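Long-range contact in oxidoreductase, NAD-binding/iron-sulfur cluster-binding protein (Nitratireductor pacificus pht-3B, PDB 6ZXU), which is a catabolic reductive dehalogenase that probably removes halogens from its substrates using a bound cobalamin fed with electrons through two [4Fe-4S] clusters: residues Gly494-Leu506 with Ile554-Trp568. Numbering follows the deposited sequence.
Sequences GLGEVSRIGDTLL and ISFGDKVMFNGYEIW. With SF4 (iron/sulfur cluster), chain D.
Arg500 and Trp568 bury the largest areas here, Arg500 gripping the turn at Ser555-Gly557 while lying against the indole. Its NH1 donates to two carbonyls, Ser555 O at 2.8 Å and Gly557 O at 2.9 Å, both at N-H...O angles of 161° and near the guanidinium plane. Gly557 O receives NH1 on an in-plane lone pair, whereas Ser555 O is met from above its carbonyl plane. The chain runs extended through chi1 and chi2 and bends at chi3 (-60°), which brings NH1 to both carbonyls; water 3 joins NH2 to Gly557 O.

Trp568 is sandwiched: CG of Lys559 sits over the ring centre, and on the opposite face CA of Arg500 lies toward the rim. The indole and guanidinium planes are 51° apart, so this is no parallel stack. CG2 of Ile554 packs 3.9 Å from CG of Arg500.

Were Arg500 an alanine, Ser555 O would probably lose its NH1 partner and Gly557 O one of its donors, leaving the turn less firmly tied. NE of Arg500 lies 3.8 Å from cluster atom S3, at the guanidinium edge, and the positive charge beside this sulfide would be expected to favour the more negative, reduced form of the cluster.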
ATOM      1  N   GLY A 494     -11.934  -4.415 -12.853  1.00 13.61           N
ATOM      2  CA  GLY A 494     -11.426  -3.471 -13.779  1.00 14.76           C
ATOM      3  C   GLY A 494     -10.368  -2.551 -13.179  1.00 14.91           C
ATOM      4  O   GLY A 494     -10.262  -1.409 -13.574  1.00 13.52           O
ATOM      5  N   LEU A 495      -9.476  -3.119 -12.371  1.00 13.91           N
ATOM      6  CA  LEU A 495      -8.345  -2.313 -11.792  1.00 15.24           C
ATOM      7  C   LEU A 495      -7.009  -2.651 -12.388  1.00 15.96           C
ATOM      8  O   LEU A 495      -6.083  -1.884 -12.208  1.00 17.48           O
ATOM      9  CB  LEU A 495      -8.317  -2.427 -10.276  1.00 14.32           C
ATOM     10  CG  LEU A 495      -9.531  -1.897  -9.534  1.00 15.58           C
ATOM     11  CD1 LEU A 495      -9.409  -2.201  -8.091  1.00 18.13           C
ATOM     12  CD2 LEU A 495      -9.796  -0.462  -9.777  1.00 18.78           C
ATOM     13  N   GLY A 496      -6.928  -3.710 -13.211  1.00 15.37           N
ATOM     14  CA  GLY A 496      -5.704  -4.067 -13.874  1.00 15.19           C
ATOM     15  C   GLY A 496      -5.933  -5.061 -14.968  1.00 17.24           C
ATOM     16  O   GLY A 496      -6.965  -5.627 -15.078  1.00 16.25           O
ATOM     17  N   GLU A 497      -4.924  -5.216 -15.814  1.00 15.57           N
ATOM     18  CA  GLU A 497      -4.840  -6.311 -16.796  1.00 14.02           C
ATOM     19  C   GLU A 497      -3.723  -7.280 -16.391  1.00 13.03           C
ATOM     20  O   GLU A 497      -2.765  -6.939 -15.685  1.00 11.51           O
ATOM     21  CB  GLU A 497      -4.475  -5.781 -18.195  1.00 13.83           C
ATOM     22  CG  GLU A 497      -5.598  -5.245 -19.053  1.00 14.15           C
ATOM     23  CD  GLU A 497      -5.166  -5.059 -20.515  1.00 16.21           C
ATOM     24  OE1 GLU A 497      -4.888  -6.073 -21.210  1.00 18.63           O
ATOM     25  OE2 GLU A 497      -5.125  -3.936 -21.037  1.00 14.99           O
ATOM     26  N   VAL A 498      -3.905  -8.520 -16.783  1.00 13.31           N
ATOM     27  CA  VAL A 498      -2.862  -9.551 -16.760  1.00 14.89           C
ATOM     28  C   VAL A 498      -1.573  -9.031 -17.397  1.00 13.88           C
ATOM     29  O   VAL A 498      -1.572  -8.540 -18.538  1.00 13.10           O
ATOM     30  CB  VAL A 498      -3.362 -10.808 -17.508  1.00 13.41           C
ATOM     31  CG1 VAL A 498      -2.252 -11.785 -17.841  1.00 16.62           C
ATOM     32  CG2 VAL A 498      -4.411 -11.510 -16.620  1.00 15.06           C
ATOM     33  N   SER A 499      -0.443  -9.186 -16.668  1.00 15.21           N
ATOM     34  CA  SER A 499       0.852  -8.714 -17.101  1.00 12.76           C
ATOM     35  C   SER A 499       1.862  -9.883 -17.154  1.00 12.98           C
ATOM     36  O   SER A 499       1.649 -10.944 -16.594  1.00 11.48           O
ATOM     37  CB  SER A 499       1.390  -7.608 -16.221  1.00 12.85           C
ATOM     38  OG  SER A 499       1.940  -8.142 -15.031  1.00 14.96           O
ATOM     39  N   ARG A 500       2.988  -9.611 -17.809  1.00 12.71           N
ATOM     40  CA  ARG A 500       4.052 -10.632 -17.875  1.00 11.90           C
ATOM     41  C   ARG A 500       4.584 -10.990 -16.501  1.00 11.92           C
ATOM     42  O   ARG A 500       4.948 -12.128 -16.236  1.00 13.85           O
ATOM     43  CB  ARG A 500       5.145 -10.165 -18.830  1.00 12.08           C
ATOM     44  CG  ARG A 500       6.355 -11.132 -18.895  1.00 13.30           C
ATOM     45  CD  ARG A 500       7.449 -10.698 -19.892  1.00 10.53           C
ATOM     46  NE  ARG A 500       6.943 -10.619 -21.222  1.00 11.89           N
ATOM     47  CZ  ARG A 500       6.682 -11.628 -22.037  1.00 12.89           C
ATOM     48  NH1 ARG A 500       7.011 -12.877 -21.668  1.00 14.27           N
ATOM     49  NH2 ARG A 500       6.215 -11.375 -23.221  1.00 14.54           N
ATOM     50  N   ILE A 501       4.642 -10.069 -15.581  1.00 11.81           N
ATOM     51  CA  ILE A 501       5.084 -10.398 -14.207  1.00 13.79           C
ATOM     52  C   ILE A 501       4.492 -11.674 -13.685  1.00 17.38           C
ATOM     53  O   ILE A 501       5.195 -12.501 -13.182  1.00 15.60           O
ATOM     54  CB  ILE A 501       4.867  -9.217 -13.257  1.00 12.34           C
ATOM     55  CG1 ILE A 501       5.699  -8.048 -13.726  1.00 12.92           C
ATOM     56  CG2 ILE A 501       5.245  -9.570 -11.870  1.00 14.71           C
ATOM     57  CD1 ILE A 501       5.574  -6.712 -12.895  1.00 13.26           C
ATOM     58  N   GLY A 502       3.195 -11.858 -13.828  1.00 16.16           N
ATOM     59  CA  GLY A 502       2.622 -13.160 -13.695  1.00 19.82           C
ATOM     60  C   GLY A 502       1.520 -13.190 -12.716  1.00 19.00           C
ATOM     61  O   GLY A 502       0.317 -13.224 -13.106  1.00 21.70           O
ATOM     62  N   ASP A 503       1.897 -13.154 -11.449  1.00 18.50           N
ATOM     63  CA  ASP A 503       0.957 -13.179 -10.344  1.00 15.55           C
ATOM     64  C   ASP A 503       0.683 -11.789  -9.834  1.00 16.71           C
ATOM     65  O   ASP A 503       0.198 -11.621  -8.706  1.00 20.07           O
ATOM     66  CB  ASP A 503       1.492 -14.108  -9.159  1.00 20.70           C
ATOM     67  CG  ASP A 503       1.240 -15.697  -9.450  1.00 26.68           C
ATOM     68  OD1 ASP A 503       0.958 -16.101 -10.660  1.00 24.05           O
ATOM     69  OD2 ASP A 503       1.233 -16.513  -8.436  1.00 21.76           O
ATOM     70  N   THR A 504       0.932 -10.779 -10.679  1.00 15.55           N
ATOM     71  CA  THR A 504       0.676  -9.376 -10.383  1.00 16.10           C
ATOM     72  C   THR A 504      -0.079  -8.795 -11.593  1.00 17.22           C
ATOM     73  O   THR A 504       0.285  -9.041 -12.747  1.00 14.69           O
ATOM     74  CB  THR A 504       2.016  -8.586 -10.203  1.00 19.11           C
ATOM     75  OG1 THR A 504       2.764  -9.085  -9.150  1.00 19.73           O
ATOM     76  CG2 THR A 504       1.786  -7.136  -9.904  1.00 20.14           C
ATOM     77  N   LEU A 505      -1.148  -8.048 -11.321  1.00 15.00           N
ATOM     78  CA  LEU A 505      -1.881  -7.315 -12.330  1.00 16.62           C
ATOM     79  C   LEU A 505      -1.427  -5.859 -12.391  1.00 16.65           C
ATOM     80  O   LEU A 505      -1.015  -5.279 -11.392  1.00 19.77           O
ATOM     81  CB  LEU A 505      -3.394  -7.331 -12.078  1.00 15.71           C
ATOM     82  CG  LEU A 505      -3.983  -8.721 -12.534  1.00 18.92           C
ATOM     83  CD1 LEU A 505      -3.790  -9.673 -11.367  1.00 20.19           C
ATOM     84  CD2 LEU A 505      -5.377  -8.619 -12.935  1.00 21.35           C
ATOM     85  N   LEU A 506      -1.487  -5.275 -13.575  1.00 15.36           N
ATOM     86  CA  LEU A 506      -0.914  -4.004 -13.843  1.00 14.48           C
ATOM     87  C   LEU A 506      -2.016  -2.970 -14.164  1.00 13.90           C
ATOM     88  O   LEU A 506      -2.890  -3.180 -14.972  1.00 13.07           O
ATOM     89  CB  LEU A 506       0.098  -4.147 -14.986  1.00 15.78           C
ATOM     90  CG  LEU A 506       1.069  -3.029 -15.327  1.00 16.27           C
ATOM     91  CD1 LEU A 506       2.262  -3.606 -15.968  1.00 17.98           C
ATOM     92  CD2 LEU A 506       0.461  -1.937 -16.216  1.00 18.36           C
ATOM     93  N   ILE A 554      10.377 -15.024 -13.922  1.00 13.92           N
ATOM     94  CA  ILE A 554       9.348 -14.473 -14.832  1.00 14.73           C
ATOM     95  C   ILE A 554       9.549 -15.065 -16.215  1.00 14.84           C
ATOM     96  O   ILE A 554      10.658 -15.096 -16.728  1.00 16.23           O
ATOM     97  CB  ILE A 554       9.378 -12.915 -14.795  1.00 14.08           C
ATOM     98  CG1 ILE A 554       9.010 -12.460 -13.392  1.00 13.43           C
ATOM     99  CG2 ILE A 554       8.513 -12.324 -15.883  1.00 13.98           C
ATOM    100  CD1 ILE A 554       9.126 -10.989 -13.169  1.00 15.60           C
ATOM    101  N   SER A 555       8.449 -15.453 -16.854  1.00 13.79           N
ATOM    102  CA  SER A 555       8.482 -15.979 -18.211  1.00 13.81           C
ATOM    103  C   SER A 555       8.866 -14.989 -19.307  1.00 15.26           C
ATOM    104  O   SER A 555       8.334 -13.883 -19.396  1.00 16.14           O
ATOM    105  CB  SER A 555       7.152 -16.627 -18.554  1.00 15.51           C
ATOM    106  OG  SER A 555       7.166 -17.095 -19.902  1.00 17.17           O
ATOM    107  N   PHE A 556       9.832 -15.377 -20.122  1.00 16.01           N
ATOM    108  CA  PHE A 556      10.225 -14.712 -21.364  1.00 14.61           C
ATOM    109  C   PHE A 556       9.423 -15.197 -22.541  1.00 14.95           C
ATOM    110  O   PHE A 556       9.621 -14.715 -23.646  1.00 15.68           O
ATOM    111  CB  PHE A 556      11.706 -14.986 -21.698  1.00 14.86           C
ATOM    112  CG  PHE A 556      12.682 -14.283 -20.833  1.00 14.15           C
ATOM    113  CD1 PHE A 556      13.156 -14.853 -19.728  1.00 16.25           C
ATOM    114  CD2 PHE A 556      13.204 -13.088 -21.231  1.00 17.43           C
ATOM    115  CE1 PHE A 556      14.099 -14.199 -18.945  1.00 19.04           C
ATOM    116  CE2 PHE A 556      14.143 -12.424 -20.469  1.00 18.35           C
ATOM    117  CZ  PHE A 556      14.605 -12.991 -19.323  1.00 20.05           C
ATOM    118  N   GLY A 557       8.476 -16.074 -22.322  1.00 15.21           N
ATOM    119  CA  GLY A 557       7.741 -16.692 -23.417  1.00 16.11           C
ATOM    120  C   GLY A 557       6.278 -16.247 -23.520  1.00 18.60           C
ATOM    121  O   GLY A 557       5.930 -15.166 -23.110  1.00 16.13           O
ATOM    122  N   ASP A 558       5.471 -17.074 -24.134  1.00 19.15           N
ATOM    123  CA  ASP A 558       4.125 -16.744 -24.463  1.00 21.70           C
ATOM    124  C   ASP A 558       3.203 -17.113 -23.290  1.00 17.52           C
ATOM    125  O   ASP A 558       3.592 -17.873 -22.422  1.00 15.75           O
ATOM    126  CB  ASP A 558       3.710 -17.538 -25.693  1.00 24.76           C
ATOM    127  CG  ASP A 558       4.396 -17.046 -26.955  1.00 35.46           C
ATOM    128  OD1 ASP A 558       4.783 -15.840 -27.039  1.00 39.65           O
ATOM    129  OD2 ASP A 558       4.506 -17.904 -27.870  1.00 48.40           O
ATOM    130  N   LYS A 559       2.019 -16.544 -23.297  1.00 16.05           N
ATOM    131  CA  LYS A 559       1.016 -16.910 -22.330  1.00 16.42           C
ATOM    132  C   LYS A 559       0.633 -18.390 -22.519  1.00 17.54           C
ATOM    133  O   LYS A 559       0.717 -18.939 -23.611  1.00 20.71           O
ATOM    134  CB  LYS A 559      -0.204 -16.032 -22.445  1.00 18.03           C
ATOM    135  CG  LYS A 559       0.000 -14.633 -21.888  1.00 17.53           C
ATOM    136  CD  LYS A 559      -1.185 -13.717 -22.170  1.00 19.33           C
ATOM    137  CE  LYS A 559      -1.051 -13.138 -23.560  1.00 20.15           C
ATOM    138  NZ  LYS A 559      -2.250 -12.343 -23.893  1.00 23.19           N
ATOM    139  N   VAL A 560       0.224 -19.030 -21.438  1.00 17.33           N
ATOM    140  CA  VAL A 560      -0.229 -20.399 -21.392  1.00 16.61           C
ATOM    141  C   VAL A 560      -1.601 -20.451 -20.688  1.00 17.15           C
ATOM    142  O   VAL A 560      -2.035 -19.491 -20.022  1.00 16.34           O
ATOM    143  CB  VAL A 560       0.752 -21.343 -20.646  1.00 16.72           C
ATOM    144  CG1 VAL A 560       2.079 -21.424 -21.376  1.00 20.48           C
ATOM    145  CG2 VAL A 560       1.015 -20.922 -19.202  1.00 16.21           C
ATOM    146  N   MET A 561      -2.271 -21.582 -20.854  1.00 17.19           N
ATOM    147  CA  MET A 561      -3.456 -21.859 -20.042  1.00 18.84           C
ATOM    148  C   MET A 561      -2.984 -22.485 -18.736  1.00 18.29           C
ATOM    149  O   MET A 561      -2.086 -23.329 -18.729  1.00 17.92           O
ATOM    150  CB  MET A 561      -4.404 -22.853 -20.815  1.00 21.41           C
ATOM    151  CG  MET A 561      -5.034 -22.300 -22.079  1.00 19.24           C
ATOM    152  SD  MET A 561      -5.795 -20.682 -21.912  1.00 22.00           S
ATOM    153  CE  MET A 561      -7.173 -21.062 -20.844  1.00 22.59           C
ATOM    154  N   PHE A 562      -3.638 -22.100 -17.668  1.00 15.81           N
ATOM    155  CA  PHE A 562      -3.312 -22.554 -16.323  1.00 15.03           C
ATOM    156  C   PHE A 562      -4.632 -22.555 -15.564  1.00 14.69           C
ATOM    157  O   PHE A 562      -5.224 -21.519 -15.411  1.00 15.17           O
ATOM    158  CB  PHE A 562      -2.292 -21.538 -15.674  1.00 14.42           C
ATOM    159  CG  PHE A 562      -1.930 -21.822 -14.245  1.00 14.01           C
ATOM    160  CD1 PHE A 562      -2.650 -21.275 -13.174  1.00 15.74           C
ATOM    161  CD2 PHE A 562      -0.876 -22.657 -13.951  1.00 14.17           C
ATOM    162  CE1 PHE A 562      -2.347 -21.607 -11.900  1.00 14.21           C
ATOM    163  CE2 PHE A 562      -0.580 -22.998 -12.655  1.00 13.66           C
ATOM    164  CZ  PHE A 562      -1.307 -22.437 -11.621  1.00 14.14           C
ATOM    165  N   ASN A 563      -5.073 -23.736 -15.104  1.00 14.77           N
ATOM    166  CA  ASN A 563      -6.245 -23.903 -14.254  1.00 13.54           C
ATOM    167  C   ASN A 563      -7.399 -23.129 -14.815  1.00 13.34           C
ATOM    168  O   ASN A 563      -8.122 -22.438 -14.086  1.00 13.94           O
ATOM    169  CB  ASN A 563      -5.975 -23.483 -12.814  1.00 12.80           C
ATOM    170  CG  ASN A 563      -7.124 -23.852 -11.848  1.00 13.82           C
ATOM    171  OD1 ASN A 563      -7.890 -24.776 -12.093  1.00 16.61           O
ATOM    172  ND2 ASN A 563      -7.204 -23.168 -10.776  1.00 13.45           N
ATOM    173  N   GLY A 564      -7.632 -23.268 -16.142  1.00 14.09           N
ATOM    174  CA  GLY A 564      -8.773 -22.641 -16.760  1.00 13.73           C
ATOM    175  C   GLY A 564      -8.688 -21.229 -17.240  1.00 14.48           C
ATOM    176  O   GLY A 564      -9.668 -20.669 -17.674  1.00 16.10           O
ATOM    177  N   TYR A 565      -7.532 -20.564 -17.099  1.00 15.37           N
ATOM    178  CA  TYR A 565      -7.375 -19.196 -17.566  1.00 14.85           C
ATOM    179  C   TYR A 565      -6.021 -18.981 -18.213  1.00 14.56           C
ATOM    180  O   TYR A 565      -5.080 -19.627 -17.924  1.00 15.47           O
ATOM    181  CB  TYR A 565      -7.640 -18.155 -16.446  1.00 14.87           C
ATOM    182  CG  TYR A 565      -6.844 -18.422 -15.177  1.00 15.03           C
ATOM    183  CD1 TYR A 565      -7.341 -19.224 -14.171  1.00 13.93           C
ATOM    184  CD2 TYR A 565      -5.645 -17.880 -15.016  1.00 14.70           C
ATOM    185  CE1 TYR A 565      -6.606 -19.517 -13.055  1.00 15.69           C
ATOM    186  CE2 TYR A 565      -4.905 -18.108 -13.904  1.00 14.59           C
ATOM    187  CZ  TYR A 565      -5.382 -18.906 -12.912  1.00 16.47           C
ATOM    188  OH  TYR A 565      -4.637 -19.141 -11.802  1.00 15.91           O
ATOM    189  N   GLU A 566      -5.968 -17.966 -19.058  1.00 16.63           N
ATOM    190  CA  GLU A 566      -4.802 -17.573 -19.809  1.00 17.70           C
ATOM    191  C   GLU A 566      -3.953 -16.603 -18.923  1.00 16.75           C
ATOM    192  O   GLU A 566      -4.464 -15.615 -18.362  1.00 14.92           O
ATOM    193  CB  GLU A 566      -5.253 -16.825 -21.071  1.00 19.56           C
ATOM    194  CG  GLU A 566      -4.151 -16.219 -21.921  1.00 19.68           C
ATOM    195  CD  GLU A 566      -4.682 -15.427 -23.145  1.00 26.34           C
ATOM    196  OE1 GLU A 566      -5.923 -15.112 -23.253  1.00 22.27           O
ATOM    197  OE2 GLU A 566      -3.804 -15.054 -23.969  1.00 30.15           O
ATOM    198  N   ILE A 567      -2.658 -16.854 -18.869  1.00 17.01           N
ATOM    199  CA  ILE A 567      -1.779 -16.115 -17.992  1.00 15.84           C
ATOM    200  C   ILE A 567      -0.333 -16.298 -18.462  1.00 17.35           C
ATOM    201  O   ILE A 567      -0.011 -17.255 -19.145  1.00 14.69           O
ATOM    202  CB  ILE A 567      -1.997 -16.635 -16.542  1.00 18.25           C
ATOM    203  CG1 ILE A 567      -1.508 -15.574 -15.552  1.00 22.91           C
ATOM    204  CG2 ILE A 567      -1.408 -18.012 -16.336  1.00 16.20           C
ATOM    205  CD1 ILE A 567      -2.076 -15.680 -14.189  1.00 26.68           C
ATOM    206  N   TRP A 568       0.534 -15.354 -18.090  1.00 16.86           N
ATOM    207  CA  TRP A 568       1.983 -15.565 -18.137  1.00 14.95           C
ATOM    208  C   TRP A 568       2.377 -16.188 -16.783  1.00 19.15           C
ATOM    209  O   TRP A 568       2.369 -15.493 -15.776  1.00 25.19           O
ATOM    210  CB  TRP A 568       2.752 -14.243 -18.292  1.00 15.99           C
ATOM    211  CG  TRP A 568       2.908 -13.733 -19.733  1.00 15.10           C
ATOM    212  CD1 TRP A 568       3.731 -14.249 -20.683  1.00 15.07           C
ATOM    213  CD2 TRP A 568       2.247 -12.634 -20.328  1.00 15.13           C
ATOM    214  NE1 TRP A 568       3.603 -13.566 -21.842  1.00 16.13           N
ATOM    215  CE2 TRP A 568       2.681 -12.559 -21.660  1.00 15.03           C
ATOM    216  CE3 TRP A 568       1.272 -11.753 -19.897  1.00 15.54           C
ATOM    217  CZ2 TRP A 568       2.247 -11.567 -22.551  1.00 16.90           C
ATOM    218  CZ3 TRP A 568       0.857 -10.771 -20.749  1.00 13.55           C
ATOM    219  CH2 TRP A 568       1.304 -10.707 -22.090  1.00 16.18           C
TER
HETATM  220 FE1  SF4 D 701       7.026  -6.918 -17.630  1.00 12.69          FE
HETATM  221 FE2  SF4 D 701       7.371  -4.957 -19.606  1.00 13.05          FE
HETATM  222 FE3  SF4 D 701       6.002  -4.348 -17.355  1.00 12.96          FE
HETATM  223 FE4  SF4 D 701       4.846  -6.077 -19.121  1.00 12.02          FE
HETATM  224  S1  SF4 D 701       5.441  -3.900 -19.425  1.00 14.73           S
HETATM  225  S2  SF4 D 701       4.972  -6.324 -16.949  1.00 14.46           S
HETATM  226  S3  SF4 D 701       6.729  -7.108 -19.789  1.00 13.68           S
HETATM  227  S4  SF4 D 701       8.152  -4.971 -17.591  1.00 15.42           S
HETATM  228  O   HOH W   1       0.196 -13.097 -15.829  1.00 29.69           O
HETATM  229  O   HOH W   2       5.730 -14.707 -15.818  1.00 13.35           O
HETATM  230  O   HOH W   3       4.710 -13.051 -24.925  1.00 23.76           O